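Local coordinates for Alpha/beta hydrolase fold protein (Nakamurella multipartita, PDB 4Y7D) that probably acts as a hydrolase, built on the alpha/beta hydrolase fold with a helical cap, its particular substrate not being established, at residues T20-V25 against Y89-D94; A126-A131 against P241-S246; H135-D140 against N222-F227; K169-T174 against F202-A207. All blocks are in the same frame, centred on the assembly; numbering follows the deposited sequence.

From the N terminus, contact 1 closes first: the turn at 20-25, which leads into the second strand of the sheet, meets helix 82-95 after 63 intervening residues. Contact 2 opens only later in the chain. It pairs strand 124-130 with strand 242-247, and the 109 residues between its segments contain no strand, so the chain leaves the sheet as a largely helical excursion. Contacts 3 and 4 both lie within that excursion, contact 4 in turn within contact 3, and no two loops cross. Contact 3 ties the start of the excursion to helix 217-227 near its end, whereas contact 4 packs helix 167-177 on helix 197-209 inside it.

Contact 1 of 4, residues T20-V25 against Y89-D94; sequences TARGEV and YAALFD
Where Thr20 and Arg22 close over Ala91 no flat side chain lies in the interface; the flat Gly23 carbonyl orders the turn instead. In its plane, on a lone pair, Gly23 O receives Thr20 OG1 at 2.8 Å, and it also accepts from Thr20 N. Thr20 OG1 in turn accepts from Arg22 N at 2.9 Å, an ST turn. With OG1 at chi1 85°, Thr20 CG2 is anti to the carbonyl carbon and lies 3.7 Å from Leu92 CA. Alanine suits the helix face here because its single methyl lets the turn settle close: Ala91 CB lies 3.6 Å from Thr20 OG1. Arg22 CG covers the same methyl, 3.6 Å from Ala91 CB, while the rest of the chain leads off toward Glu84 and Glu87 earlier in the helix. Deeper in, Val25 CG1 meets Leu92 CD1 at 3.9 Å, the side chains crossing at about a right angle. A water accepts from Ala21 N and donates to Ala91 O. At Gly23 (phi 124°) a CB would jam against Arg22 O. Such features mark a beta hairpin with a two-residue loop (Ala21, Arg22) on a type I turn, here joining strands 16-20 and 23-31 and resting on helix 82-95.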
loop_
_atom_site.group_PDB
_atom_site.type_symbol
_atom_site.label_atom_id
_atom_site.label_comp_id
_atom_site.label_asym_id
_atom_site.label_seq_id
_atom_site.Cartn_x
_atom_site.Cartn_y
_atom_site.Cartn_z
ATOM N N THR A 20 19.704 -10.633 -0.939
ATOM C CA THR A 20 20.323 -9.395 -0.441
ATOM C C THR A 20 21.185 -9.705 0.786
ATOM O O THR A 20 21.090 -10.756 1.396
ATOM C CB THR A 20 19.298 -8.300 -0.052
ATOM O OG1 THR A 20 18.839 -8.494 1.299
ATOM C CG2 THR A 20 18.101 -8.267 -1.006
ATOM N N ALA A 21 21.953 -8.709 1.195
ATOM C CA ALA A 21 22.808 -8.853 2.363
ATOM C C ALA A 21 21.957 -9.006 3.617
ATOM O O ALA A 21 22.467 -9.526 4.605
ATOM C CB ALA A 21 23.752 -7.653 2.498
ATOM N N ARG A 22 20.702 -8.542 3.562
ATOM C CA ARG A 22 19.771 -8.675 4.707
ATOM C C ARG A 22 18.866 -9.911 4.636
ATOM O O ARG A 22 18.045 -10.137 5.555
ATOM C CB ARG A 22 18.952 -7.417 4.839
ATOM C CG ARG A 22 19.758 -6.152 5.155
ATOM C CD ARG A 22 20.311 -6.127 6.571
ATOM N NE ARG A 22 19.224 -6.228 7.557
ATOM C CZ ARG A 22 19.398 -6.050 8.861
ATOM N NH1 ARG A 22 20.625 -5.787 9.348
ATOM N NH2 ARG A 22 18.345 -6.148 9.697
ATOM N N GLY A 23 19.020 -10.718 3.589
ATOM C CA GLY A 23 18.221 -11.934 3.368
ATOM C C GLY A 23 17.530 -11.921 2.022
ATOM O O GLY A 23 17.608 -10.955 1.264
ATOM N N GLU A 24 16.803 -12.991 1.744
ATOM C CA GLU A 24 16.069 -13.087 0.502
ATOM C C GLU A 24 14.804 -12.235 0.537
ATOM O O GLU A 24 14.160 -12.108 1.575
ATOM C CB GLU A 24 15.752 -14.558 0.191
ATOM C CG GLU A 24 16.997 -15.321 -0.264
ATOM C CD GLU A 24 16.803 -16.818 -0.430
ATOM O OE1 GLU A 24 15.652 -17.311 -0.381
ATOM O OE2 GLU A 24 17.827 -17.517 -0.614
ATOM N N VAL A 25 14.478 -11.633 -0.599
ATOM C CA VAL A 25 13.219 -10.882 -0.735
ATOM C C VAL A 25 12.662 -11.147 -2.106
ATOM O O VAL A 25 13.409 -11.111 -3.114
ATOM C CB VAL A 25 13.353 -9.343 -0.437
ATOM C CG1 VAL A 25 14.239 -8.645 -1.458
ATOM C CG2 VAL A 25 12.008 -8.633 -0.393
ATOM N N TYR A 89 14.920 -3.093 2.213
ATOM C CA TYR A 89 14.697 -2.392 0.956
ATOM C C TYR A 89 15.990 -1.758 0.441
ATOM O O TYR A 89 16.298 -1.766 -0.766
ATOM C CB TYR A 89 13.643 -1.247 1.086
ATOM C CG TYR A 89 12.298 -1.667 1.664
ATOM C CD1 TYR A 89 11.833 -2.984 1.508
ATOM C CD2 TYR A 89 11.502 -0.745 2.326
ATOM C CE1 TYR A 89 10.602 -3.370 2.024
ATOM C CE2 TYR A 89 10.281 -1.133 2.885
ATOM C CZ TYR A 89 9.850 -2.426 2.725
ATOM O OH TYR A 89 8.690 -2.843 3.291
ATOM N N ALA A 90 16.759 -1.182 1.343
ATOM C CA ALA A 90 18.060 -0.560 0.936
ATOM C C ALA A 90 18.998 -1.653 0.456
ATOM O O ALA A 90 19.741 -1.455 -0.512
ATOM C CB ALA A 90 18.678 0.206 2.118
ATOM N N ALA A 91 18.971 -2.799 1.125
ATOM C CA ALA A 91 19.781 -3.940 0.681
ATOM C C ALA A 91 19.309 -4.508 -0.669
ATOM O O ALA A 91 20.117 -4.950 -1.493
ATOM C CB ALA A 91 19.798 -5.017 1.760
ATOM N N LEU A 92 18.007 -4.462 -0.917
ATOM C CA LEU A 92 17.455 -4.806 -2.210
ATOM C C LEU A 92 17.971 -3.827 -3.305
ATOM O O LEU A 92 18.401 -4.256 -4.360
ATOM C CB LEU A 92 15.930 -4.767 -2.131
ATOM C CG LEU A 92 15.186 -4.978 -3.455
ATOM C CD1 LEU A 92 15.541 -6.242 -4.218
ATOM C CD2 LEU A 92 13.694 -4.904 -3.170
ATOM N N PHE A 93 17.974 -2.523 -3.022
ATOM C CA PHE A 93 18.481 -1.545 -3.973
ATOM C C PHE A 93 19.957 -1.867 -4.249
ATOM O O PHE A 93 20.410 -1.884 -5.377
ATOM C CB PHE A 93 18.378 -0.134 -3.368
ATOM C CG PHE A 93 16.958 0.451 -3.301
ATOM C CD1 PHE A 93 15.829 -0.246 -3.709
ATOM C CD2 PHE A 93 16.780 1.747 -2.806
ATOM C CE1 PHE A 93 14.558 0.329 -3.590
ATOM C CE2 PHE A 93 15.544 2.339 -2.703
ATOM C CZ PHE A 93 14.397 1.618 -3.080
ATOM N N ASP A 94 20.712 -2.176 -3.199
ATOM C CA ASP A 94 22.125 -2.572 -3.390
ATOM C C ASP A 94 22.224 -3.795 -4.338
ATOM O O ASP A 94 23.073 -3.830 -5.262
ATOM C CB ASP A 94 22.807 -2.972 -2.073
ATOM C CG ASP A 94 23.060 -1.812 -1.124
ATOM O OD1 ASP A 94 22.896 -0.653 -1.512
ATOM O OD2 ASP A 94 23.446 -2.101 0.038
HETATM O O HOH W 1 22.350 -6.385 -0.524
#

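Contact 2 of 4, residues A126-A131 against P241-S246; sequences ALVSVA and PTLVVS
Leu127 and Thr242 lie side by side, pointing the same way, in a tightly packed stretch of this strand pair. Thr242 OG1 comes to 3.6 Å from Leu127 CB, having been placed beside its own backbone N (chi1 -65°); its polar demand is met by Ala240 O. Between the strands, Thr242 CA sits 3.2 Å from Leu127 O, a CA-H...O contact. Five hydrogen bonds alternate along the pair, Ser129 N to Leu243 O at 2.9 Å among them. The bond from Val245 N to Ser129 O is a little longer, 3.0 Å, and its donor is tilted 28° from the carbonyl plane. The strands run parallel, segments 126-130 and 242-246 only 6° apart, as neighbours in the central sheet of the alpha/beta hydrolase fold, where strand 124-130 also bonds to strand 101-106 on its other edge.

Side chains alternate between two covered faces. Val128, Val130, Leu243 and Val245 share one face, and all but Val130 touch helix 288-299; beta-branched and leucine residues suit both the extended backbone and the oily cover. Yet across the strands their contact is looser, Val128 CG1 to Leu243 CD2 being 4.3 Å. Leu127, Ser129, Thr242 and Val244 form the other face, where Val244 meets helix 255-264. Ser129 projects from this face, and its buried hydroxyl is bonded to Tyr114 OH. The solvent side is the N-terminal end, where exposed Pro241 just precedes the strand; its ring nitrogen cannot donate a hydrogen bond, but Pro241 O still accepts from Leu127 N at 2.9 Å.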
loop_
_atom_site.group_PDB
_atom_site.type_symbol
_atom_site.label_atom_id
_atom_site.label_comp_id
_atom_site.label_asym_id
_atom_site.label_seq_id
_atom_site.Cartn_x
_atom_site.Cartn_y
_atom_site.Cartn_z
ATOM N N ALA A 126 11.870 10.458 -3.872
ATOM C CA ALA A 126 10.559 11.062 -3.635
ATOM C C ALA A 126 9.686 10.019 -2.956
ATOM O O ALA A 126 9.890 8.806 -3.115
ATOM C CB ALA A 126 9.943 11.503 -4.937
ATOM N N LEU A 127 8.695 10.478 -2.205
ATOM C CA LEU A 127 7.811 9.620 -1.452
ATOM C C LEU A 127 6.350 9.994 -1.741
ATOM O O LEU A 127 5.963 11.121 -1.549
ATOM C CB LEU A 127 8.117 9.757 0.055
ATOM C CG LEU A 127 7.246 8.955 1.057
ATOM C CD1 LEU A 127 7.293 7.455 0.773
ATOM C CD2 LEU A 127 7.768 9.322 2.422
ATOM N N VAL A 128 5.555 9.013 -2.147
ATOM C CA VAL A 128 4.110 9.139 -2.196
ATOM C C VAL A 128 3.519 8.174 -1.186
ATOM O O VAL A 128 3.708 6.946 -1.299
ATOM C CB VAL A 128 3.574 8.856 -3.588
ATOM C CG1 VAL A 128 2.050 8.938 -3.631
ATOM C CG2 VAL A 128 4.182 9.864 -4.566
ATOM N N SER A 129 2.827 8.747 -0.211
ATOM C CA SER A 129 2.346 7.998 0.936
ATOM C C SER A 129 0.831 8.109 1.013
ATOM O O SER A 129 0.261 9.156 1.375
ATOM C CB SER A 129 3.006 8.497 2.170
ATOM O OG SER A 129 2.563 7.779 3.275
ATOM N N VAL A 130 0.172 7.001 0.699
ATOM C CA VAL A 130 -1.297 6.975 0.550
ATOM C C VAL A 130 -1.879 6.348 1.813
ATOM O O VAL A 130 -1.566 5.194 2.124
ATOM C CB VAL A 130 -1.675 6.148 -0.669
ATOM C CG1 VAL A 130 -3.184 6.173 -0.927
ATOM C CG2 VAL A 130 -0.923 6.703 -1.894
ATOM N N ALA A 131 -2.728 7.109 2.512
ATOM C CA ALA A 131 -3.445 6.624 3.705
ATOM C C ALA A 131 -2.581 5.659 4.500
ATOM O O ALA A 131 -2.973 4.512 4.761
ATOM C CB ALA A 131 -4.761 5.988 3.302
ATOM N N PRO A 241 11.030 14.979 -1.249
ATOM C CA PRO A 241 9.783 15.564 -1.719
ATOM C C PRO A 241 8.697 14.541 -1.551
ATOM O O PRO A 241 8.908 13.345 -1.877
ATOM C CB PRO A 241 10.058 15.800 -3.213
ATOM C CG PRO A 241 11.503 15.863 -3.346
ATOM C CD PRO A 241 12.036 14.909 -2.325
ATOM N N THR A 242 7.584 14.942 -0.918
ATOM C CA THR A 242 6.612 13.992 -0.349
ATOM C C THR A 242 5.214 14.455 -0.612
ATOM O O THR A 242 4.899 15.645 -0.391
ATOM C CB THR A 242 6.828 13.759 1.172
ATOM O OG1 THR A 242 8.083 13.112 1.427
ATOM C CG2 THR A 242 5.744 12.851 1.750
ATOM N N LEU A 243 4.387 13.533 -1.128
ATOM C CA LEU A 243 2.979 13.743 -1.357
ATOM C C LEU A 243 2.274 12.767 -0.445
ATOM O O LEU A 243 2.510 11.580 -0.540
ATOM C CB LEU A 243 2.623 13.499 -2.822
ATOM C CG LEU A 243 1.170 13.359 -3.212
ATOM C CD1 LEU A 243 0.406 14.633 -2.896
ATOM C CD2 LEU A 243 1.072 13.000 -4.706
ATOM N N VAL A 244 1.391 13.285 0.404
ATOM C CA VAL A 244 0.580 12.505 1.343
ATOM C C VAL A 244 -0.884 12.616 0.866
ATOM O O VAL A 244 -1.350 13.725 0.627
ATOM C CB VAL A 244 0.704 13.083 2.735
ATOM C CG1 VAL A 244 -0.027 12.197 3.730
ATOM C CG2 VAL A 244 2.177 13.220 3.140
ATOM N N VAL A 245 -1.559 11.489 0.702
ATOM C CA VAL A 245 -2.916 11.435 0.128
ATOM C C VAL A 245 -3.862 10.760 1.105
ATOM O O VAL A 245 -3.604 9.613 1.515
ATOM C CB VAL A 245 -2.952 10.683 -1.208
ATOM C CG1 VAL A 245 -4.351 10.710 -1.818
ATOM C CG2 VAL A 245 -1.926 11.236 -2.176
ATOM N N SER A 246 -4.970 11.454 1.423
ATOM C CA SER A 246 -5.976 10.944 2.336
ATOM C C SER A 246 -7.400 11.138 1.806
ATOM O O SER A 246 -7.800 12.194 1.398
ATOM C CB SER A 246 -5.851 11.617 3.712
ATOM O OG SER A 246 -6.889 11.210 4.593
#

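Contact 3 of 4, residues H135-D140 against N222-F227; sequences HRYHFD and NDMDQF
Tyr137 N donates to Phe227 O at 3.0 Å, from above the carbonyl plane (53° out of it). Phe227 stands at the C-terminal end of helix 217-227, where helical partners for the last carbonyls run out, and the loop supplies one. Arg136 CG flanks Phe227 O at 3.4 Å. The edge of the Tyr137 ring brings CD2 to 4.2 Å from Phe227 CB, while CE2 nears Met224 SE. Met224, present as selenomethionine, also makes an oblique Met-aromatic contact, its SE 4.1 Å from the Phe139 ring centroid; a flexible unbranched chain ending in a selenoether, bent at chi2 and chi3, can fit between two rings. Because Tyr137 and Phe139 are each modelled twice, these ring distances describe one state. A water donates to both Tyr137 O (2.8 Å) and Met224 O (2.7 Å), joining loop and helix backbones.

Further out, Arg136 NE bonds to Ile230 O, and Phe139 makes an edge-to-face contact with Phe220. His135 ND1 bonds to Arg136 O, and NE2 to Glu256 OE1. A loop leaving strand 124-130 to pack on a helix of what is probably the inserted cap is characteristic of alpha/beta hydrolases capped between their sixth and seventh strands.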
loop_
_atom_site.group_PDB
_atom_site.type_symbol
_atom_site.label_atom_id
_atom_site.label_comp_id
_atom_site.label_asym_id
_atom_site.label_seq_id
_atom_site.Cartn_x
_atom_site.Cartn_y
_atom_site.Cartn_z
ATOM N N HIS A 135 2.232 6.281 12.683
ATOM C CA HIS A 135 2.546 6.227 14.091
ATOM C C HIS A 135 1.865 5.000 14.660
ATOM O O HIS A 135 1.327 4.209 13.907
ATOM C CB HIS A 135 2.194 7.527 14.852
ATOM C CG HIS A 135 0.724 7.888 14.887
ATOM N ND1 HIS A 135 -0.220 7.143 15.563
ATOM C CD2 HIS A 135 0.057 8.956 14.373
ATOM C CE1 HIS A 135 -1.406 7.734 15.453
ATOM N NE2 HIS A 135 -1.263 8.822 14.713
ATOM N N ARG A 136 2.015 4.744 15.960
ATOM C CA ARG A 136 1.443 3.561 16.563
ATOM C C ARG A 136 -0.023 3.375 16.139
ATOM O O ARG A 136 -0.813 4.321 16.136
ATOM C CB ARG A 136 1.524 3.598 18.083
ATOM C CG ARG A 136 1.088 2.305 18.758
ATOM C CD ARG A 136 1.392 2.316 20.262
ATOM N NE ARG A 136 2.836 2.246 20.510
ATOM C CZ ARG A 136 3.358 1.931 21.716
ATOM N NH1 ARG A 136 2.584 1.695 22.759
ATOM N NH2 ARG A 136 4.679 1.839 21.882
ATOM N N TYR A 137 -0.373 2.127 15.852
ATOM C CA TYR A 137 -1.695 1.786 15.345
ATOM C C TYR A 137 -2.150 0.499 15.952
ATOM O O TYR A 137 -1.370 -0.456 16.044
ATOM C CB TYR A 137 -1.702 1.645 13.833
ATOM C CG TYR A 137 -2.892 0.859 13.295
ATOM C CD1 TYR A 137 -4.069 1.502 12.919
ATOM C CD2 TYR A 137 -2.835 -0.521 13.167
ATOM C CE1 TYR A 137 -5.173 0.787 12.433
ATOM C CE2 TYR A 137 -3.922 -1.252 12.689
ATOM C CZ TYR A 137 -5.079 -0.595 12.305
ATOM O OH TYR A 137 -6.134 -1.341 11.842
ATOM N N HIS A 138 -3.415 0.475 16.390
ATOM C CA HIS A 138 -4.038 -0.746 16.956
ATOM C C HIS A 138 -5.192 -1.258 16.083
ATOM O O HIS A 138 -6.112 -0.520 15.734
ATOM C CB HIS A 138 -4.547 -0.438 18.325
ATOM C CG HIS A 138 -3.452 -0.178 19.294
ATOM N ND1 HIS A 138 -2.667 -1.185 19.798
ATOM C CD2 HIS A 138 -2.971 0.977 19.802
ATOM C CE1 HIS A 138 -1.788 -0.661 20.630
ATOM N NE2 HIS A 138 -1.935 0.653 20.625
ATOM N N PHE A 139 -5.044 -2.497 15.655
ATOM C CA PHE A 139 -6.033 -3.195 14.830
ATOM C C PHE A 139 -7.238 -3.551 15.697
ATOM O O PHE A 139 -7.077 -4.082 16.771
ATOM C CB PHE A 139 -5.359 -4.460 14.277
ATOM C CG PHE A 139 -6.265 -5.437 13.557
ATOM C CD1 PHE A 139 -7.069 -5.038 12.500
ATOM C CD2 PHE A 139 -6.247 -6.808 13.910
ATOM C CE1 PHE A 139 -7.855 -5.972 11.824
ATOM C CE2 PHE A 139 -7.024 -7.733 13.238
ATOM C CZ PHE A 139 -7.827 -7.306 12.190
ATOM N N ASP A 140 -8.433 -3.222 15.227
ATOM C CA ASP A 140 -9.657 -3.767 15.820
ATOM C C ASP A 140 -9.903 -5.117 15.131
ATOM O O ASP A 140 -9.985 -5.192 13.885
ATOM C CB ASP A 140 -10.875 -2.804 15.722
ATOM C CG ASP A 140 -10.858 -1.910 14.478
ATOM O OD1 ASP A 140 -10.620 -2.419 13.362
ATOM O OD2 ASP A 140 -11.111 -0.693 14.632
ATOM N N ASN A 222 2.624 -10.347 12.145
ATOM C CA ASN A 222 3.806 -9.559 12.449
ATOM C C ASN A 222 3.525 -8.039 12.356
ATOM O O ASN A 222 3.900 -7.251 13.227
ATOM C CB ASN A 222 4.943 -9.906 11.487
ATOM C CG ASN A 222 6.183 -9.114 11.810
ATOM O OD1 ASN A 222 6.673 -9.210 12.921
ATOM N ND2 ASN A 222 6.665 -8.321 10.900
ATOM N N ASP A 223 2.847 -7.636 11.301
ATOM C CA ASP A 223 2.519 -6.203 11.111
ATOM C C ASP A 223 1.619 -5.722 12.270
ATOM O O ASP A 223 1.821 -4.647 12.853
ATOM C CB ASP A 223 1.787 -5.952 9.799
ATOM C CG ASP A 223 2.636 -6.063 8.565
ATOM O OD1 ASP A 223 3.887 -6.105 8.640
ATOM O OD2 ASP A 223 2.010 -6.106 7.460
HETATM N N MSE A 224 0.637 -6.523 12.624
HETATM C CA MSE A 224 -0.284 -6.088 13.707
HETATM C C MSE A 224 0.485 -5.950 14.999
HETATM O O MSE A 224 0.262 -5.025 15.799
HETATM C CB MSE A 224 -1.488 -7.046 13.843
HETATM C CG MSE A 224 -2.341 -7.011 12.571
HETATM SE SE MSE A 224 -3.161 -5.300 11.971
HETATM C CE MSE A 224 -1.917 -4.683 10.602
ATOM N N ASP A 225 1.396 -6.867 15.265
ATOM C CA ASP A 225 2.177 -6.792 16.465
ATOM C C ASP A 225 3.145 -5.590 16.450
ATOM O O ASP A 225 3.254 -4.835 17.442
ATOM C CB ASP A 225 2.953 -8.085 16.670
ATOM C CG ASP A 225 3.904 -7.986 17.794
ATOM O OD1 ASP A 225 3.484 -7.617 18.881
ATOM O OD2 ASP A 225 5.088 -8.284 17.618
ATOM N N GLN A 226 3.809 -5.373 15.314
ATOM C CA GLN A 226 4.780 -4.309 15.235
ATOM C C GLN A 226 4.125 -2.942 15.257
ATOM O O GLN A 226 4.647 -2.022 15.868
ATOM C CB GLN A 226 5.605 -4.442 13.946
ATOM C CG GLN A 226 6.612 -5.597 13.974
ATOM C CD GLN A 226 7.620 -5.406 15.069
ATOM O OE1 GLN A 226 8.145 -4.326 15.227
ATOM N NE2 GLN A 226 7.849 -6.404 15.854
ATOM N N PHE A 227 3.003 -2.781 14.562
ATOM C CA PHE A 227 2.388 -1.449 14.502
ATOM C C PHE A 227 1.886 -1.016 15.871
ATOM O O PHE A 227 1.885 0.179 16.172
ATOM C CB PHE A 227 1.230 -1.370 13.494
ATOM C CG PHE A 227 1.605 -1.684 12.067
ATOM C CD1 PHE A 227 2.913 -1.837 11.678
ATOM C CD2 PHE A 227 0.628 -1.805 11.129
ATOM C CE1 PHE A 227 3.241 -2.119 10.359
ATOM C CE2 PHE A 227 0.935 -2.122 9.817
ATOM C CZ PHE A 227 2.243 -2.283 9.452
HETATM O O HOH W 2 -1.742 -3.160 15.591
#

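Contact 4 of 4, residues K169-T174 against F202-A207; sequences KLVSAT and FTLELA
Thr203 opens the contact with its methyl: CG2 lies 4.1 Å from Val171 CG2, the two side chains crossing at about a right angle. Thr203 CG2 also lies 4.1 Å from Thr174 CG2, and here the side chains slide past each other in opposite directions. CG2 is anti to the backbone N, which leaves the hydroxyl of Thr203 beside that N and bonded to Lys199 O one turn back, as suits threonine on a helix. Leu204 follows at the flank; although its first bond does not aim at the partner helix, the long branch reaches it, with CD2 3.9 Å from Val171 CG2 and 4.0 Å from Leu170 CB.

The two helices, 167-177 and 197-209, belong to the strand-free insertion between strands 124-130 and 242-247, probably the cap of this alpha/beta hydrolase fold. The axes of segments 169-174 and 202-207 cross at 71°, 9.4 Å apart at closest, a steep crossing that limits contact to a few residues. Leu170 also touches Leu159 and Ala163 of helix 153-165.

Ala207, a turn on, has just a methyl, and two residues converge on it. Leu170 CD2 comes to 3.8 Å of Ala207 CB, and Thr174 OG1 to 3.3 Å. This hydroxyl is not left wanting: it donates to Leu170 O at 2.8 Å, entering on the face of the carbonyl opposite to that used by Thr174 N, so two donors grip one oxygen.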
loop_
_atom_site.group_PDB
_atom_site.type_symbol
_atom_site.label_atom_id
_atom_site.label_comp_id
_atom_site.label_asym_id
_atom_site.label_seq_id
_atom_site.Cartn_x
_atom_site.Cartn_y
_atom_site.Cartn_z
ATOM N N LYS A 169 -21.029 -6.992 -6.536
ATOM C CA LYS A 169 -21.276 -7.250 -5.133
ATOM C C LYS A 169 -20.010 -7.111 -4.332
ATOM O O LYS A 169 -20.031 -6.559 -3.243
ATOM C CB LYS A 169 -21.903 -8.652 -4.900
ATOM C CG LYS A 169 -23.390 -8.755 -5.251
ATOM C CD LYS A 169 -24.072 -9.949 -4.521
ATOM C CE LYS A 169 -25.383 -10.444 -5.149
ATOM N NZ LYS A 169 -25.298 -11.819 -5.753
ATOM N N LEU A 170 -18.884 -7.592 -4.869
ATOM C CA LEU A 170 -17.613 -7.495 -4.150
ATOM C C LEU A 170 -17.153 -6.033 -4.050
ATOM O O LEU A 170 -16.682 -5.591 -2.982
ATOM C CB LEU A 170 -16.530 -8.363 -4.777
ATOM C CG LEU A 170 -15.247 -8.439 -3.925
ATOM C CD1 LEU A 170 -15.480 -8.795 -2.452
ATOM C CD2 LEU A 170 -14.264 -9.456 -4.482
ATOM N N VAL A 171 -17.281 -5.290 -5.154
ATOM C CA VAL A 171 -16.921 -3.864 -5.179
ATOM C C VAL A 171 -17.746 -3.089 -4.102
ATOM O O VAL A 171 -17.196 -2.340 -3.298
ATOM C CB VAL A 171 -17.116 -3.281 -6.601
ATOM C CG1 VAL A 171 -17.073 -1.766 -6.585
ATOM C CG2 VAL A 171 -16.070 -3.836 -7.549
ATOM N N SER A 172 -19.039 -3.324 -4.066
ATOM C CA SER A 172 -19.915 -2.710 -3.094
ATOM C C SER A 172 -19.512 -3.021 -1.647
ATOM O O SER A 172 -19.433 -2.122 -0.828
ATOM C CB SER A 172 -21.349 -3.127 -3.355
ATOM O OG SER A 172 -22.247 -2.473 -2.471
ATOM N N ALA A 173 -19.256 -4.283 -1.354
ATOM C CA ALA A 173 -18.835 -4.693 -0.041
ATOM C C ALA A 173 -17.540 -4.034 0.379
ATOM O O ALA A 173 -17.388 -3.610 1.533
ATOM C CB ALA A 173 -18.684 -6.204 -0.004
ATOM N N THR A 174 -16.609 -3.919 -0.568
ATOM C CA THR A 174 -15.299 -3.343 -0.304
ATOM C C THR A 174 -15.399 -1.814 -0.052
ATOM O O THR A 174 -14.837 -1.299 0.909
ATOM C CB THR A 174 -14.326 -3.648 -1.469
ATOM O OG1 THR A 174 -14.243 -5.085 -1.659
ATOM C CG2 THR A 174 -12.950 -3.075 -1.159
ATOM N N PHE A 202 -8.826 -2.860 -10.135
ATOM C CA PHE A 202 -8.067 -2.540 -8.929
ATOM C C PHE A 202 -8.819 -2.980 -7.684
ATOM O O PHE A 202 -8.235 -3.626 -6.776
ATOM C CB PHE A 202 -7.774 -1.025 -8.808
ATOM C CG PHE A 202 -7.074 -0.651 -7.548
ATOM C CD1 PHE A 202 -5.679 -0.675 -7.467
ATOM C CD2 PHE A 202 -7.784 -0.271 -6.421
ATOM C CE1 PHE A 202 -5.026 -0.357 -6.302
ATOM C CE2 PHE A 202 -7.128 0.038 -5.237
ATOM C CZ PHE A 202 -5.739 0.001 -5.171
ATOM N N THR A 203 -10.113 -2.643 -7.626
ATOM C CA THR A 203 -10.893 -2.925 -6.438
ATOM C C THR A 203 -11.012 -4.431 -6.155
ATOM O O THR A 203 -10.911 -4.864 -5.005
ATOM C CB THR A 203 -12.292 -2.262 -6.513
ATOM O OG1 THR A 203 -12.148 -0.863 -6.779
ATOM C CG2 THR A 203 -13.057 -2.445 -5.193
ATOM N N LEU A 204 -11.267 -5.204 -7.205
ATOM C CA LEU A 204 -11.396 -6.648 -7.073
ATOM C C LEU A 204 -10.089 -7.288 -6.618
ATOM O O LEU A 204 -10.080 -8.152 -5.692
ATOM C CB LEU A 204 -11.872 -7.251 -8.405
ATOM C CG LEU A 204 -13.243 -6.808 -8.897
ATOM C CD1 LEU A 204 -13.481 -7.309 -10.314
ATOM C CD2 LEU A 204 -14.354 -7.279 -7.980
ATOM N N GLU A 205 -8.981 -6.833 -7.194
ATOM C CA GLU A 205 -7.676 -7.382 -6.799
ATOM C C GLU A 205 -7.358 -7.098 -5.338
ATOM O O GLU A 205 -6.891 -7.987 -4.627
ATOM C CB GLU A 205 -6.599 -6.902 -7.747
ATOM C CG GLU A 205 -6.770 -7.601 -9.083
ATOM C CD GLU A 205 -5.773 -7.211 -10.159
ATOM O OE1 GLU A 205 -4.896 -6.398 -9.865
ATOM O OE2 GLU A 205 -5.909 -7.714 -11.312
ATOM N N LEU A 206 -7.613 -5.862 -4.893
ATOM C CA LEU A 206 -7.326 -5.486 -3.515
ATOM C C LEU A 206 -8.282 -6.163 -2.545
ATOM O O LEU A 206 -7.840 -6.563 -1.425
ATOM C CB LEU A 206 -7.323 -3.959 -3.340
ATOM C CG LEU A 206 -5.942 -3.326 -3.555
ATOM C CD1 LEU A 206 -5.022 -3.834 -2.449
ATOM C CD2 LEU A 206 -5.326 -3.615 -4.902
ATOM N N ALA A 207 -9.541 -6.339 -2.959
ATOM C CA ALA A 207 -10.514 -7.069 -2.091
ATOM C C ALA A 207 -10.059 -8.499 -1.767
ATOM O O ALA A 207 -10.116 -8.964 -0.608
ATOM C CB ALA A 207 -11.893 -7.062 -2.732
#